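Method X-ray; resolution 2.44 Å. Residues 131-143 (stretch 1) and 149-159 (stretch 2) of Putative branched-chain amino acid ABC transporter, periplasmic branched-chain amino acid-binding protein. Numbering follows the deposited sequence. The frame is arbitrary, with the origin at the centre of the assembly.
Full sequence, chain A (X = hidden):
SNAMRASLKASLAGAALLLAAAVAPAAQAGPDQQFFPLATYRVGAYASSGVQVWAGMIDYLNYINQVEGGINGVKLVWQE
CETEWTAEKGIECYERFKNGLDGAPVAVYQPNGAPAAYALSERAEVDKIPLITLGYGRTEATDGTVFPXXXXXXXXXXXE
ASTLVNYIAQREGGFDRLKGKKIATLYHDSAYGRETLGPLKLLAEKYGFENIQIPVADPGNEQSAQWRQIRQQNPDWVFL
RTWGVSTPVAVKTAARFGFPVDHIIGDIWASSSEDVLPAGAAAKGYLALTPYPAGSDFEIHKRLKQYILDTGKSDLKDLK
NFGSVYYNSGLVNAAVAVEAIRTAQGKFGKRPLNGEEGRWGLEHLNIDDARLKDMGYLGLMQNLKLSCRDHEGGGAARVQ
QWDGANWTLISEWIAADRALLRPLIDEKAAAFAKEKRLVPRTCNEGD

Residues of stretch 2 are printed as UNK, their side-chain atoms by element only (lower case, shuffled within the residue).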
# COMPACT_ATOMS: atom_id res chain seq x y z
N LEU A 131 13.48 4.94 -1.50
CA LEU A 131 12.41 4.33 -2.28
C LEU A 131 11.20 4.16 -1.39
O LEU A 131 11.29 3.57 -0.32
CB LEU A 131 12.83 2.97 -2.84
CG LEU A 131 13.92 2.94 -3.92
CD1 LEU A 131 14.06 1.53 -4.48
CD2 LEU A 131 13.66 3.95 -5.03
N ILE A 132 10.07 4.71 -1.82
CA ILE A 132 8.82 4.49 -1.12
C ILE A 132 7.96 3.50 -1.90
O ILE A 132 7.65 3.71 -3.06
CB ILE A 132 8.03 5.80 -0.94
CG1 ILE A 132 8.81 6.77 -0.04
CG2 ILE A 132 6.67 5.52 -0.35
CD1 ILE A 132 8.18 8.16 0.03
N THR A 133 7.60 2.41 -1.23
CA THR A 133 6.60 1.47 -1.73
C THR A 133 5.47 1.34 -0.73
O THR A 133 5.59 0.67 0.26
CB THR A 133 7.20 0.08 -2.03
OG1 THR A 133 7.76 -0.48 -0.85
CG2 THR A 133 8.27 0.17 -3.05
N LEU A 134 4.34 1.94 -1.04
CA LEU A 134 3.23 1.95 -0.11
C LEU A 134 2.44 0.66 -0.24
O LEU A 134 1.95 0.35 -1.30
CB LEU A 134 2.35 3.16 -0.38
CG LEU A 134 1.25 3.61 0.56
CD1 LEU A 134 1.80 4.02 1.90
CD2 LEU A 134 0.50 4.77 -0.05
N GLY A 135 2.35 -0.08 0.84
CA GLY A 135 1.66 -1.35 0.86
C GLY A 135 2.22 -2.46 -0.00
O GLY A 135 1.51 -3.34 -0.43
N TYR A 136 3.51 -2.43 -0.26
CA TYR A 136 4.14 -3.43 -1.09
C TYR A 136 5.64 -3.39 -0.88
O TYR A 136 6.09 -2.67 -0.05
CB TYR A 136 3.70 -3.33 -2.55
CG TYR A 136 4.36 -2.27 -3.39
CD1 TYR A 136 3.94 -0.96 -3.34
CD2 TYR A 136 5.35 -2.59 -4.28
CE1 TYR A 136 4.52 -0.01 -4.14
CE2 TYR A 136 5.93 -1.64 -5.07
CZ TYR A 136 5.51 -0.35 -5.00
OH TYR A 136 6.11 0.57 -5.78
N GLY A 137 6.38 -4.23 -1.57
CA GLY A 137 7.83 -4.20 -1.49
C GLY A 137 8.40 -5.15 -0.45
O GLY A 137 7.70 -6.03 0.05
N ARG A 138 9.68 -4.98 -0.13
CA ARG A 138 10.37 -5.88 0.79
C ARG A 138 9.91 -5.69 2.23
O ARG A 138 10.10 -4.62 2.80
CB ARG A 138 11.88 -5.66 0.70
CG ARG A 138 12.45 -5.74 -0.70
CD ARG A 138 13.88 -5.22 -0.71
NE ARG A 138 14.55 -5.40 -1.99
CZ ARG A 138 15.23 -6.49 -2.34
NH1 ARG A 138 15.82 -6.55 -3.53
NH2 ARG A 138 15.31 -7.52 -1.50
N THR A 139 9.32 -6.72 2.82
CA THR A 139 8.85 -6.60 4.19
C THR A 139 10.03 -6.41 5.16
O THR A 139 9.92 -5.68 6.14
CB THR A 139 8.00 -7.83 4.64
OG1 THR A 139 8.78 -9.02 4.55
CG2 THR A 139 6.77 -7.97 3.75
N GLU A 140 11.16 -7.04 4.87
CA GLU A 140 12.32 -6.91 5.74
C GLU A 140 12.90 -5.49 5.71
O GLU A 140 13.71 -5.14 6.55
CB GLU A 140 13.40 -7.94 5.37
CG GLU A 140 14.01 -7.78 3.99
CD GLU A 140 13.19 -8.45 2.91
OE1 GLU A 140 12.10 -8.96 3.23
OE2 GLU A 140 13.64 -8.46 1.74
N ALA A 141 12.46 -4.68 4.75
CA ALA A 141 12.91 -3.29 4.70
C ALA A 141 12.21 -2.46 5.78
O ALA A 141 12.43 -1.25 5.89
CB ALA A 141 12.67 -2.69 3.33
N THR A 142 11.37 -3.11 6.58
CA THR A 142 10.85 -2.49 7.79
C THR A 142 12.01 -2.09 8.70
O THR A 142 12.00 -1.03 9.33
CB THR A 142 9.89 -3.42 8.55
OG1 THR A 142 8.82 -3.83 7.69
CG2 THR A 142 9.30 -2.72 9.76
N ASP A 143 13.02 -2.96 8.75
CA ASP A 143 14.23 -2.70 9.53
C ASP A 143 15.16 -1.76 8.76
O ASP A 143 15.99 -2.20 7.97
CB ASP A 143 14.95 -4.01 9.85
CG ASP A 143 16.06 -3.85 10.89
OD1 ASP A 143 16.49 -2.70 11.15
OD2 ASP A 143 16.52 -4.88 11.44
N UNK A 149 17.55 3.20 2.72
CA UNK A 149 16.82 3.96 1.72
C UNK A 149 15.67 3.20 1.06
O UNK A 149 15.25 3.51 -0.06
c UNK A 149 19.15 7.83 1.82
c UNK A 149 19.94 5.19 1.78
c UNK A 149 17.80 4.48 0.66
c UNK A 149 18.72 5.53 1.23
o UNK A 149 21.18 8.43 2.89
c UNK A 149 18.33 6.87 1.27
c UNK A 149 20.36 7.47 2.35
c UNK A 149 20.77 6.15 2.33
N UNK A 150 15.14 2.20 1.77
CA UNK A 150 13.98 1.46 1.30
C UNK A 150 12.85 1.54 2.33
O UNK A 150 13.02 1.14 3.48
c UNK A 150 14.35 0.00 1.02
o UNK A 150 12.14 -0.56 0.31
n UNK A 150 13.85 -1.47 -0.83
c UNK A 150 13.35 -0.70 0.13
N UNK A 151 11.69 2.06 1.92
CA UNK A 151 10.58 2.31 2.84
C UNK A 151 9.26 1.65 2.42
O UNK A 151 8.49 2.24 1.66
c UNK A 151 12.63 4.90 3.04
c UNK A 151 12.36 5.53 5.72
c UNK A 151 11.35 4.86 5.06
c UNK A 151 13.52 5.89 5.04
c UNK A 151 10.35 3.82 3.00
c UNK A 151 13.65 5.57 3.70
c UNK A 151 11.47 4.54 3.71
N UNK A 152 8.96 0.48 2.94
CA UNK A 152 7.67 -0.14 2.66
C UNK A 152 6.62 0.43 3.62
O UNK A 152 6.23 -0.18 4.58
c UNK A 152 8.90 -1.55 4.06
c UNK A 152 9.75 -0.34 3.86
c UNK A 152 7.93 -1.60 2.97
N UNK A 153 6.20 1.65 3.33
CA UNK A 153 5.40 2.46 4.23
C UNK A 153 3.96 2.04 4.47
O UNK A 153 3.26 1.62 3.57
c UNK A 153 5.42 3.94 3.83
c UNK A 153 6.76 4.32 3.26
c UNK A 153 5.15 4.80 5.05
N UNK A 154 3.54 2.24 5.71
CA UNK A 154 2.19 2.05 6.18
C UNK A 154 1.75 0.63 6.42
O UNK A 154 1.28 0.33 7.52
c UNK A 154 0.33 6.20 4.96
se UNK A 154 -0.68 4.58 4.55
c UNK A 154 1.26 2.69 5.17
c UNK A 154 0.21 3.49 5.89
N UNK A 155 1.83 -0.23 5.42
CA UNK A 155 1.45 -1.60 5.63
C UNK A 155 2.31 -2.59 4.90
O UNK A 155 2.32 -2.61 3.70
c UNK A 155 -2.04 -3.23 5.14
c UNK A 155 -0.66 -3.08 5.73
c UNK A 155 -0.02 -1.79 5.25
c UNK A 155 -0.71 -3.11 7.23
N UNK A 156 2.98 -3.46 5.62
CA UNK A 156 3.62 -4.60 5.02
C UNK A 156 2.70 -5.80 5.07
O UNK A 156 1.81 -5.86 5.88
o UNK A 156 4.68 -5.41 7.03
c UNK A 156 5.87 -3.79 5.72
c UNK A 156 4.93 -4.97 5.70
N UNK A 157 2.93 -6.76 4.19
CA UNK A 157 2.14 -7.98 4.19
C UNK A 157 2.23 -8.74 5.51
O UNK A 157 1.30 -9.46 5.87
c UNK A 157 2.59 -8.88 3.03
c UNK A 157 3.35 -8.20 0.73
c UNK A 157 1.09 -7.75 1.36
c UNK A 157 1.87 -7.13 -0.83
c UNK A 157 2.33 -8.27 1.68
c UNK A 157 3.12 -7.64 -0.52
c UNK A 157 0.85 -7.19 0.11
N UNK A 158 3.33 -8.58 6.24
CA UNK A 158 3.42 -9.20 7.56
C UNK A 158 2.40 -8.57 8.51
O UNK A 158 1.64 -9.28 9.16
c UNK A 158 6.87 -10.52 8.47
c UNK A 158 5.80 -10.12 7.67
c UNK A 158 5.65 -10.72 6.43
c UNK A 158 4.83 -9.06 8.15
o UNK A 158 8.47 -13.04 6.35
c UNK A 158 6.54 -11.69 5.99
c UNK A 158 7.76 -11.49 8.03
c UNK A 158 7.59 -12.07 6.80
N UNK A 159 2.38 -7.24 8.57
CA UNK A 159 1.39 -6.55 9.39
C UNK A 159 -0.03 -6.83 8.92
O UNK A 159 -0.94 -6.93 9.73
o UNK A 159 2.89 -4.72 9.95
c UNK A 159 1.64 -5.04 9.37
O HOH W 1 12.98 -3.01 -3.25
O HOH W 2 6.21 -4.68 8.98

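Position 149 carries eight side-chain atoms: one carbon, then a ring of six carbons bearing one oxygen. The ring leads away from stretch 1, and the phenol identifies Y149. The backbone does the work: L131 N donates to Y149 O at 2.7 Å, with an N-H...O angle of 174°.

Position 150 has two carbons, the second carrying one oxygen and one nitrogen, and these lie near A141 CB and the R138 side chain. This carboxamide is N150. A water bridges it to stretch 1, accepting from R138 NE at 3.1 Å and from N150 ND2 at 3.0 Å. The amide oxygen OD1 of N150 lies 3.7 Å from A141 CB.

Position 151 shows one carbon and a six-carbon ring without a heteroatom, with L131 O at the ring's edge, near its plane; hence F151. The same oxygen, L131 O, accepts from F151 N at 2.7 Å. F151 O in turn receives T133 N at 3.0 Å.

At position 152 three carbons close a ring onto the backbone nitrogen and touch A141 CB and R138 O, which identifies P152. With no N-H to donate, it meets stretch 1 through carbon: P152 CA is 3.3 Å from T133 O in a CA-H...O contact, P152 CD lies 3.8 Å from A141 CB, and P152 CG is 3.5 Å from R138 O.

Position 153 has one carbon carrying two more, packed against the side chains of I132 and L134: the branched pattern of V153. Its CG2 packs against I132 CG2 at 3.8 Å, and L134 CD1 is 4.1 Å from V153 CB.

Position 154 is an unbranched chain of two carbons, selenium and a carbon, its first carbon against L134 CD1: selenomethionine, M154. L134 CD1 approaches M154 CB at 3.6 Å.

Position 155 has four carbons forked at the second, and they make no close contact with stretch 1; it is L155. Contact comes instead from the backbone, with G135 CA 3.2 Å from L155 O and an angle of 169° at the hydrogen.

Position 156 has one carbon carrying an oxygen and a carbon, near T139 and T142, giving T156. Its methyl CG2 lies 3.5 Å from T142 OG1. A second water donates to T142 OG1 at 3.0 Å and is 2.6 Å from T156 OG1.

Position 157 again has one carbon and an all-carbon six-membered ring, whose end reaches back to G135 O: F157. CZ of F157 is 3.8 Å from G135 O.

Position 158 repeats the phenol pattern, with T139 OG1 over one face of its ring, and is Y158. T139 OG1 is 3.8 Å from Y158 CE1.

Position 159 has one carbon and one oxygen and makes no contact with stretch 1, so it is S159. Its N donates weakly to T156 OG1 (3.3 Å), capping the helix start.

The contact works as a short parallel pairing, L131 with N150 and I132 with F151, extended by a weak bond from G135 N to V153 O at 3.3 Å. Beyond it, T139, A141 and T142 pack along stretch 2, and the two waters fill polar gaps. Together the stretches bury 948 Å².

Stretch 2 149-159: YNFPVMLTFYS
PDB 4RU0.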